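Local coordinates for protein integrase (Unidentified phage, PDB 2OXO) that integrates phage DNA into the host genome by site-specific recombination and, with excisionase, excises the prophage, at residues Met1-Trp6 / Asp76-Ala81; Arg9-Leu14 / Asn26-Ile31. All coordinates share one frame; numbering follows the deposited sequence.

How the contacts relate
Both contacts belong to the all-helical core-binding domain and share helix 3-17. Contact 1 ties the start of that helix to helix 64-83, the last helix of the modelled chain; contact 2 pairs its middle with helix 21-37, the next helix along the chain. In chain order, both segments of contact 2 fall between those of contact 1. Their centres are about 11 Å apart, and they touch where Y10 meets D76 and A77 and where I13 packs on W6. Helix 3-17 thus joins a sequence neighbour and a sequence-distant helix into one bundle.

Contact 1. Residues Met1-Trp6 / Asp76-Ala81; sequences MTLHSW and DAFREA. With SO4 (sulfate ion), chain B.
The carbonyl oxygen A77 O takes two N-H groups: the indole NE1 of W6, at 2.8 Å, and the backbone A81 N of its own helix. In this four-helix bundle, the core-binding domain of a phage integrase, the indole bond fastens the first turn of helix 3-17 to helix 64-83. The two donors approach from opposite faces of the carbonyl plane, W6 NE1 standing 40° out of it. The N-H...O angle of 138° makes the indole bond a bent one. It satisfies the N-H of a buried tryptophan.

With CG anti to the backbone N (chi1 179°), the W6 ring reaches over to helix 64-83. The methyl of A81 sits over one face in a CH-pi contact, CB lying 3.8 Å from the centroid of the five-membered ring. E80 CB meets the ring at its edge, in plane, 3.7 Å from W6 CZ2. Bond and methyl together restrict how the indole can turn, and H86 meets the same ring. The E80 chain bends at chi2, and its carboxylate forms a salt bridge with R17, which also pairs with D76.

Beside the tryptophan, L3 adds a looser apolar touch: its CD1 comes 4.3 Å from F78 CE1. L38 packs on L3, and I87 and N90 on F78, so loops complete this side of the core.

On the outer side of helix 64-83, the extended R79 chain carries its guanidinium to a sulfate, probably from the crystallisation liquor, which S72 and S75 also bind. R79 NH1 donates a nearly straight bond to sulfate O1 at 2.7 Å, while NH2 adds weak bonds to O1 and O4.

Contact 2. Residues Arg9-Leu14 / Asn26-Ile31; sequences RYEKIL and NYMSKI
I31, L14, Y10 and Y27 make the apolar part of this contact between helices 3-17 and 21-37. I31 CD1 is the shared piece: it lies 3.6 Å from Y10 CD2 at an oblique approach to the ring, and 3.7 Å from L14 CD1, where the two side chains meet tip to tip. Y10 CG is anti to the backbone N (chi1 176°), which brings ring atoms CD2 and CE2 beside I31 CD1; L14 CG lies over one face of that ring, offset toward its rim. L14 CD1 also meets Y27 CB at 3.8 Å, the two side chains crossing at about a right angle. L7, one turn before Y10 and E11, extends the packing on I31.

A second group is the mixed contact of E11 with M28. The thioether bends at chi2 and chi3 and crosses the extended glutamate at about a right angle, with M28 CE 3.5 Å from E11 CD. Methyl and sulfur thus lie across the glutamate chain, M28 SD against E11 CG and M28 CE beside E11 CG and CD.

The polar links between the two helices run through the same glutamate. A water donates to both E11 OE1, at 2.7 Å, and the backbone M28 O, at 2.9 Å. R35, further along helix 21-37, forms a salt bridge with this OE1, so the oxygen is gripped by a charge and a water, which would probably favour the ionised form. A separate tie leads to a third helix: Y10 OH is hydrogen-bonded to D76 on helix 64-83, anchoring the ring at its far end.

The axes of the two helical segments run 11.0 Å apart at 171°, the nearly antiparallel pairing of consecutive helices in the four-helix bundle of this SAM-like core-binding domain.

Contact 1. Residues Met1-Trp6 / Asp76-Ala81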
ATOM      1  N   MET A   1       2.506  -9.526 -12.054  1.00 27.07           N
ATOM      2  CA  MET A   1       2.544  -9.199 -10.598  1.00 25.98           C
ATOM      3  C   MET A   1       1.249  -8.490 -10.189  1.00 25.18           C
ATOM      4  O   MET A   1       0.952  -7.340 -10.611  1.00 25.16           O
ATOM      5  CB  MET A   1       3.764  -8.333 -10.278  1.00 26.41           C
ATOM      6  CG  MET A   1       3.942  -7.964  -8.784  1.00 25.37           C
ATOM      7  SD  MET A   1       4.058  -9.373  -7.663  1.00 28.99           S
ATOM      8  CE  MET A   1       5.680 -10.025  -8.059  1.00 24.74           C
ATOM      9  N   THR A   2       0.481  -9.174  -9.360  1.00 23.60           N
ATOM     10  CA  THR A   2      -0.719  -8.572  -8.851  1.00 22.29           C
ATOM     11  C   THR A   2      -0.452  -7.967  -7.475  1.00 21.05           C
ATOM     12  O   THR A   2       0.565  -8.241  -6.830  1.00 20.46           O
ATOM     13  CB  THR A   2      -1.925  -9.528  -8.927  1.00 21.90           C
ATOM     14  OG1 THR A   2      -1.727 -10.621  -8.019  1.00 22.39           O
ATOM     15  CG2 THR A   2      -2.064 -10.054 -10.377  1.00 20.91           C
ATOM     16  N   LEU A   3      -1.336  -7.061  -7.091  1.00 20.48           N
ATOM     17  CA  LEU A   3      -1.198  -6.334  -5.843  1.00 18.19           C
ATOM     18  C   LEU A   3      -0.991  -7.208  -4.604  1.00 19.20           C
ATOM     19  O   LEU A   3      -0.043  -6.985  -3.871  1.00 19.08           O
ATOM     20  CB  LEU A   3      -2.419  -5.450  -5.634  1.00 18.68           C
ATOM     21  CG  LEU A   3      -2.366  -4.549  -4.396  1.00 17.48           C
ATOM     22  CD1 LEU A   3      -1.154  -3.613  -4.511  1.00 14.81           C
ATOM     23  CD2 LEU A   3      -3.703  -3.755  -4.240  1.00 15.64           C
ATOM     24  N   HIS A   4      -1.881  -8.168  -4.334  1.00 19.43           N
ATOM     25  CA  HIS A   4      -1.707  -8.934  -3.092  1.00 20.80           C
ATOM     26  C   HIS A   4      -0.401  -9.732  -3.081  1.00 20.23           C
ATOM     27  O   HIS A   4       0.279  -9.765  -2.085  1.00 19.42           O
ATOM     28  CB  HIS A   4      -2.917  -9.812  -2.790  1.00 20.50           C
ATOM     29  CG  HIS A   4      -4.180  -9.041  -2.566  1.00 21.88           C
ATOM     30  ND1 HIS A   4      -5.307  -9.613  -2.022  1.00 22.51           N
ATOM     31  CD2 HIS A   4      -4.490  -7.744  -2.806  1.00 20.58           C
ATOM     32  CE1 HIS A   4      -6.261  -8.701  -1.943  1.00 25.91           C
ATOM     33  NE2 HIS A   4      -5.796  -7.563  -2.435  1.00 23.40           N
ATOM     34  N   SER A   5      -0.018 -10.297  -4.230  1.00 21.42           N
ATOM     35  CA  SER A   5       1.321 -10.915  -4.388  1.00 21.21           C
ATOM     36  C   SER A   5       2.443  -9.914  -4.121  1.00 20.33           C
ATOM     37  O   SER A   5       3.417 -10.244  -3.443  1.00 18.92           O
ATOM     38  CB  SER A   5       1.464 -11.560  -5.796  1.00 21.81           C
ATOM     39  OG  SER A   5       0.474 -12.592  -5.951  1.00 25.49           O
ATOM     40  N   TRP A   6       2.288  -8.669  -4.603  1.00 19.86           N
ATOM     41  CA  TRP A   6       3.352  -7.668  -4.391  1.00 19.18           C
ATOM     42  C   TRP A   6       3.445  -7.260  -2.904  1.00 18.79           C
ATOM     43  O   TRP A   6       4.549  -7.161  -2.356  1.00 18.46           O
ATOM     44  CB  TRP A   6       3.224  -6.428  -5.312  1.00 19.04           C
ATOM     45  CG  TRP A   6       4.343  -5.496  -4.985  1.00 19.17           C
ATOM     46  CD1 TRP A   6       4.257  -4.266  -4.366  1.00 19.13           C
ATOM     47  CD2 TRP A   6       5.745  -5.774  -5.136  1.00 20.50           C
ATOM     48  NE1 TRP A   6       5.522  -3.761  -4.148  1.00 18.35           N
ATOM     49  CE2 TRP A   6       6.451  -4.658  -4.625  1.00 19.18           C
ATOM     50  CE3 TRP A   6       6.472  -6.850  -5.689  1.00 23.51           C
ATOM     51  CZ2 TRP A   6       7.853  -4.595  -4.626  1.00 20.79           C
ATOM     52  CZ3 TRP A   6       7.881  -6.780  -5.715  1.00 20.03           C
ATOM     53  CH2 TRP A   6       8.552  -5.651  -5.198  1.00 20.01           C
ATOM     54  N   ASP A  76       4.790   3.977  -1.163  1.00 15.27           N
ATOM     55  CA  ASP A  76       6.077   3.317  -0.993  1.00 17.34           C
ATOM     56  C   ASP A  76       6.098   1.881  -1.575  1.00 16.67           C
ATOM     57  O   ASP A  76       7.043   1.536  -2.237  1.00 17.90           O
ATOM     58  CB  ASP A  76       6.471   3.258   0.478  1.00 17.15           C
ATOM     59  CG  ASP A  76       7.935   2.878   0.650  1.00 18.90           C
ATOM     60  OD1 ASP A  76       8.779   3.523   0.020  1.00 26.85           O
ATOM     61  OD2 ASP A  76       8.220   1.947   1.409  1.00 22.25           O
ATOM     62  N   ALA A  77       5.060   1.060  -1.349  1.00 15.78           N
ATOM     63  CA  ALA A  77       4.942  -0.230  -2.039  1.00 14.63           C
ATOM     64  C   ALA A  77       5.053  -0.119  -3.564  1.00 15.59           C
ATOM     65  O   ALA A  77       5.725  -0.932  -4.210  1.00 14.34           O
ATOM     66  CB  ALA A  77       3.629  -0.945  -1.677  1.00 15.29           C
ATOM     67  N   PHE A  78       4.317   0.828  -4.145  1.00 16.81           N
ATOM     68  CA  PHE A  78       4.389   1.066  -5.585  1.00 17.92           C
ATOM     69  C   PHE A  78       5.847   1.462  -6.037  1.00 17.69           C
ATOM     70  O   PHE A  78       6.339   0.961  -7.064  1.00 16.92           O
ATOM     71  CB  PHE A  78       3.291   2.069  -6.025  1.00 19.00           C
ATOM     72  CG  PHE A  78       1.996   1.385  -6.538  1.00 20.61           C
ATOM     73  CD1 PHE A  78       1.013   0.940  -5.657  1.00 26.48           C
ATOM     74  CD2 PHE A  78       1.790   1.162  -7.906  1.00 26.64           C
ATOM     75  CE1 PHE A  78      -0.193   0.278  -6.134  1.00 21.88           C
ATOM     76  CE2 PHE A  78       0.587   0.460  -8.409  1.00 23.98           C
ATOM     77  CZ  PHE A  78      -0.391   0.041  -7.490  1.00 24.70           C
ATOM     78  N   ARG A  79       6.518   2.323  -5.247  1.00 17.16           N
ATOM     79  CA  ARG A  79       7.926   2.712  -5.482  1.00 18.14           C
ATOM     80  C   ARG A  79       8.890   1.511  -5.466  1.00 18.19           C
ATOM     81  O   ARG A  79       9.790   1.446  -6.286  1.00 17.92           O
ATOM     82  CB  ARG A  79       8.391   3.754  -4.444  1.00 18.13           C
ATOM     83  CG  ARG A  79       7.906   5.168  -4.718  1.00 18.86           C
ATOM     84  CD  ARG A  79       8.203   6.173  -3.609  1.00 19.22           C
ATOM     85  NE  ARG A  79       7.417   7.351  -3.930  1.00 21.64           N
ATOM     86  CZ  ARG A  79       6.879   8.180  -3.049  1.00 23.14           C
ATOM     87  NH1 ARG A  79       7.094   8.005  -1.739  1.00 26.58           N
ATOM     88  NH2 ARG A  79       6.165   9.211  -3.491  1.00 22.75           N
ATOM     89  N   GLU A  80       8.682   0.580  -4.536  1.00 17.37           N
ATOM     90  CA  GLU A  80       9.456  -0.674  -4.507  1.00 18.65           C
ATOM     91  C   GLU A  80       9.158  -1.546  -5.704  1.00 19.19           C
ATOM     92  O   GLU A  80      10.074  -2.139  -6.242  1.00 19.23           O
ATOM     93  CB  GLU A  80       9.237  -1.448  -3.197  1.00 18.50           C
ATOM     94  CG  GLU A  80       9.781  -0.704  -1.970  1.00 18.88           C
ATOM     95  CD  GLU A  80      11.350  -0.679  -1.921  1.00 23.57           C
ATOM     96  OE1 GLU A  80      12.038  -1.369  -2.702  1.00 21.14           O
ATOM     97  OE2 GLU A  80      11.897   0.044  -1.106  1.00 24.39           O
ATOM     98  N   ALA A  81       7.892  -1.621  -6.134  1.00 19.03           N
ATOM     99  CA  ALA A  81       7.560  -2.371  -7.339  1.00 19.70           C
ATOM    100  C   ALA A  81       8.221  -1.746  -8.592  1.00 20.36           C
ATOM    101  O   ALA A  81       8.614  -2.469  -9.497  1.00 21.02           O
ATOM    102  CB  ALA A  81       6.059  -2.495  -7.519  1.00 18.24           C
TER
HETATM  103  S   SO4 B 177       4.626   9.981  -0.163  1.00 68.20           S
HETATM  104  O1  SO4 B 177       6.087  10.012  -0.217  1.00 68.35           O
HETATM  105  O2  SO4 B 177       4.166   9.328   1.061  1.00 66.64           O
HETATM  106  O3  SO4 B 177       4.131  11.353  -0.197  1.00 68.41           O
HETATM  107  O4  SO4 B 177       4.129   9.241  -1.321  1.00 68.80           O

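Contact 2. Residues Arg9-Leu14 / Asn26-Ile31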
ATOM      1  N   ARG A   9       5.532  -9.662  -1.051  1.00 21.57           N
ATOM      2  CA  ARG A   9       6.936  -9.294  -1.253  1.00 22.89           C
ATOM      3  C   ARG A   9       7.357  -8.004  -0.533  1.00 21.47           C
ATOM      4  O   ARG A   9       8.491  -7.854  -0.080  1.00 22.23           O
ATOM      5  CB  ARG A   9       7.228  -9.166  -2.753  1.00 22.86           C
ATOM      6  CG  ARG A   9       7.351 -10.540  -3.478  1.00 28.84           C
ATOM      7  CD  ARG A   9       7.077 -10.354  -4.960  1.00 35.20           C
ATOM      8  NE  ARG A   9       6.553 -11.505  -5.730  1.00 40.86           N
ATOM      9  CZ  ARG A   9       5.631 -12.405  -5.360  1.00 41.83           C
ATOM     10  NH1 ARG A   9       5.041 -12.387  -4.153  1.00 38.71           N
ATOM     11  NH2 ARG A   9       5.292 -13.345  -6.247  1.00 41.49           N
ATOM     12  N   TYR A  10       6.434  -7.051  -0.437  1.00 20.61           N
ATOM     13  CA  TYR A  10       6.757  -5.787   0.188  1.00 18.87           C
ATOM     14  C   TYR A  10       6.928  -5.970   1.707  1.00 18.32           C
ATOM     15  O   TYR A  10       7.715  -5.273   2.336  1.00 16.62           O
ATOM     16  CB  TYR A  10       5.627  -4.798  -0.133  1.00 18.84           C
ATOM     17  CG  TYR A  10       5.747  -3.452   0.521  1.00 18.82           C
ATOM     18  CD1 TYR A  10       6.859  -2.609   0.287  1.00 19.41           C
ATOM     19  CD2 TYR A  10       4.746  -2.992   1.342  1.00 19.71           C
ATOM     20  CE1 TYR A  10       6.933  -1.355   0.885  1.00 18.73           C
ATOM     21  CE2 TYR A  10       4.838  -1.742   1.948  1.00 18.95           C
ATOM     22  CZ  TYR A  10       5.918  -0.941   1.708  1.00 16.82           C
ATOM     23  OH  TYR A  10       5.952   0.282   2.328  1.00 19.83           O
ATOM     24  N   GLU A  11       6.161  -6.889   2.297  1.00 18.45           N
ATOM     25  CA  GLU A  11       6.319  -7.201   3.740  1.00 18.63           C
ATOM     26  C   GLU A  11       7.726  -7.663   4.024  1.00 18.25           C
ATOM     27  O   GLU A  11       8.279  -7.380   5.074  1.00 18.18           O
ATOM     28  CB  GLU A  11       5.335  -8.290   4.164  1.00 18.69           C
ATOM     29  CG  GLU A  11       3.912  -7.816   4.271  1.00 18.47           C
ATOM     30  CD  GLU A  11       2.934  -8.928   4.524  1.00 21.99           C
ATOM     31  OE1 GLU A  11       1.733  -8.607   4.679  1.00 23.48           O
ATOM     32  OE2 GLU A  11       3.359 -10.110   4.565  1.00 22.45           O
ATOM     33  N   LYS A  12       8.318  -8.378   3.070  1.00 18.19           N
ATOM     34  CA  LYS A  12       9.698  -8.886   3.239  1.00 18.89           C
ATOM     35  C   LYS A  12      10.758  -7.823   3.096  1.00 18.09           C
ATOM     36  O   LYS A  12      11.776  -7.833   3.819  1.00 17.97           O
ATOM     37  CB  LYS A  12       9.970 -10.060   2.286  1.00 18.41           C
ATOM     38  CG  LYS A  12       9.159 -11.284   2.594  1.00 21.06           C
ATOM     39  N   ILE A  13      10.497  -6.861   2.209  1.00 17.30           N
ATOM     40  CA  ILE A  13      11.348  -5.709   2.070  1.00 19.52           C
ATOM     41  C   ILE A  13      11.298  -4.914   3.398  1.00 19.50           C
ATOM     42  O   ILE A  13      12.333  -4.511   3.912  1.00 19.78           O
ATOM     43  CB  ILE A  13      10.901  -4.832   0.857  1.00 18.84           C
ATOM     44  CG1 ILE A  13      11.159  -5.575  -0.452  1.00 20.22           C
ATOM     45  CG2 ILE A  13      11.644  -3.485   0.818  1.00 20.01           C
ATOM     46  CD1 ILE A  13      10.390  -4.946  -1.646  1.00 22.09           C
ATOM     47  N   LEU A  14      10.092  -4.728   3.957  1.00 18.32           N
ATOM     48  CA  LEU A  14       9.968  -3.974   5.204  1.00 18.08           C
ATOM     49  C   LEU A  14      10.721  -4.682   6.336  1.00 18.42           C
ATOM     50  O   LEU A  14      11.463  -4.040   7.076  1.00 17.93           O
ATOM     51  CB  LEU A  14       8.506  -3.790   5.571  1.00 18.15           C
ATOM     52  CG  LEU A  14       7.682  -2.778   4.741  1.00 17.80           C
ATOM     53  CD1 LEU A  14       6.380  -2.548   5.463  1.00 19.77           C
ATOM     54  CD2 LEU A  14       8.432  -1.458   4.594  1.00 16.47           C
ATOM     55  N   ASN A  26       2.648  -1.274  12.897  1.00 21.65           N
ATOM     56  CA  ASN A  26       1.778  -0.284  12.262  1.00 21.39           C
ATOM     57  C   ASN A  26       1.755  -0.396  10.736  1.00 20.22           C
ATOM     58  O   ASN A  26       0.681  -0.433  10.121  1.00 19.28           O
ATOM     59  CB  ASN A  26       2.140   1.135  12.704  1.00 21.06           C
ATOM     60  CG  ASN A  26       0.986   2.114  12.470  1.00 25.36           C
ATOM     61  OD1 ASN A  26      -0.165   1.693  12.178  1.00 29.57           O
ATOM     62  ND2 ASN A  26       1.255   3.399  12.672  1.00 23.87           N
ATOM     63  N   TYR A  27       2.948  -0.490  10.139  1.00 21.11           N
ATOM     64  CA  TYR A  27       3.113  -0.721   8.712  1.00 20.68           C
ATOM     65  C   TYR A  27       2.412  -1.998   8.251  1.00 19.30           C
ATOM     66  O   TYR A  27       1.675  -1.953   7.286  1.00 17.57           O
ATOM     67  CB  TYR A  27       4.611  -0.687   8.293  1.00 22.13           C
ATOM     68  CG  TYR A  27       5.289   0.689   8.343  1.00 24.20           C
ATOM     69  CD1 TYR A  27       4.617   1.841   8.827  1.00 24.20           C
ATOM     70  CD2 TYR A  27       6.615   0.832   7.975  1.00 22.54           C
ATOM     71  CE1 TYR A  27       5.298   3.106   8.918  1.00 25.98           C
ATOM     72  CE2 TYR A  27       7.276   2.068   8.037  1.00 22.37           C
ATOM     73  CZ  TYR A  27       6.620   3.199   8.488  1.00 25.01           C
ATOM     74  OH  TYR A  27       7.303   4.402   8.537  1.00 27.66           O
ATOM     75  N   MET A  28       2.585  -3.116   8.965  1.00 19.40           N
ATOM     76  CA  MET A  28       1.914  -4.375   8.588  1.00 19.35           C
ATOM     77  C   MET A  28       0.376  -4.281   8.650  1.00 18.55           C
ATOM     78  O   MET A  28      -0.317  -4.807   7.802  1.00 18.65           O
ATOM     79  CB  MET A  28       2.397  -5.568   9.437  1.00 19.14           C
ATOM     80  CG  MET A  28       3.895  -5.904   9.290  1.00 20.38           C
ATOM     81  SD  MET A  28       4.254  -6.562   7.660  1.00 23.34           S
ATOM     82  CE  MET A  28       3.645  -8.219   7.864  1.00 25.09           C
ATOM     83  N   SER A  29      -0.143  -3.618   9.672  1.00 18.31           N
ATOM     84  CA  SER A  29      -1.600  -3.369   9.796  1.00 18.82           C
ATOM     85  C   SER A  29      -2.178  -2.564   8.633  1.00 18.72           C
ATOM     86  O   SER A  29      -3.260  -2.898   8.102  1.00 18.46           O
ATOM     87  CB  SER A  29      -1.903  -2.714  11.140  1.00 20.84           C
ATOM     88  OG  SER A  29      -3.087  -1.984  11.053  1.00 27.92           O
ATOM     89  N   LYS A  30      -1.430  -1.557   8.180  1.00 17.19           N
ATOM     90  CA  LYS A  30      -1.840  -0.766   7.025  1.00 18.35           C
ATOM     91  C   LYS A  30      -1.723  -1.546   5.711  1.00 16.58           C
ATOM     92  O   LYS A  30      -2.492  -1.355   4.820  1.00 15.99           O
ATOM     93  CB  LYS A  30      -1.090   0.601   6.994  1.00 17.86           C
ATOM     94  CG  LYS A  30      -1.538   1.641   8.098  1.00 18.15           C
ATOM     95  CD  LYS A  30      -3.022   1.463   8.596  1.00 20.02           C
ATOM     96  CE  LYS A  30      -3.265   2.049  10.040  1.00 21.89           C
ATOM     97  NZ  LYS A  30      -2.964   1.058  11.133  1.00 23.48           N
ATOM     98  N   ILE A  31      -0.768  -2.449   5.603  1.00 17.16           N
ATOM     99  CA  ILE A  31      -0.772  -3.382   4.450  1.00 17.02           C
ATOM    100  C   ILE A  31      -2.048  -4.270   4.443  1.00 17.78           C
ATOM    101  O   ILE A  31      -2.652  -4.514   3.390  1.00 16.38           O
ATOM    102  CB  ILE A  31       0.525  -4.230   4.426  1.00 17.79           C
ATOM    103  CG1 ILE A  31       1.717  -3.322   4.070  1.00 17.91           C
ATOM    104  CG2 ILE A  31       0.399  -5.403   3.385  1.00 16.34           C
ATOM    105  CD1 ILE A  31       3.048  -3.893   4.428  1.00 19.40           C
TER
HETATM  106  O   HOH W   1       0.305  -7.341   6.626  1.00 22.37           O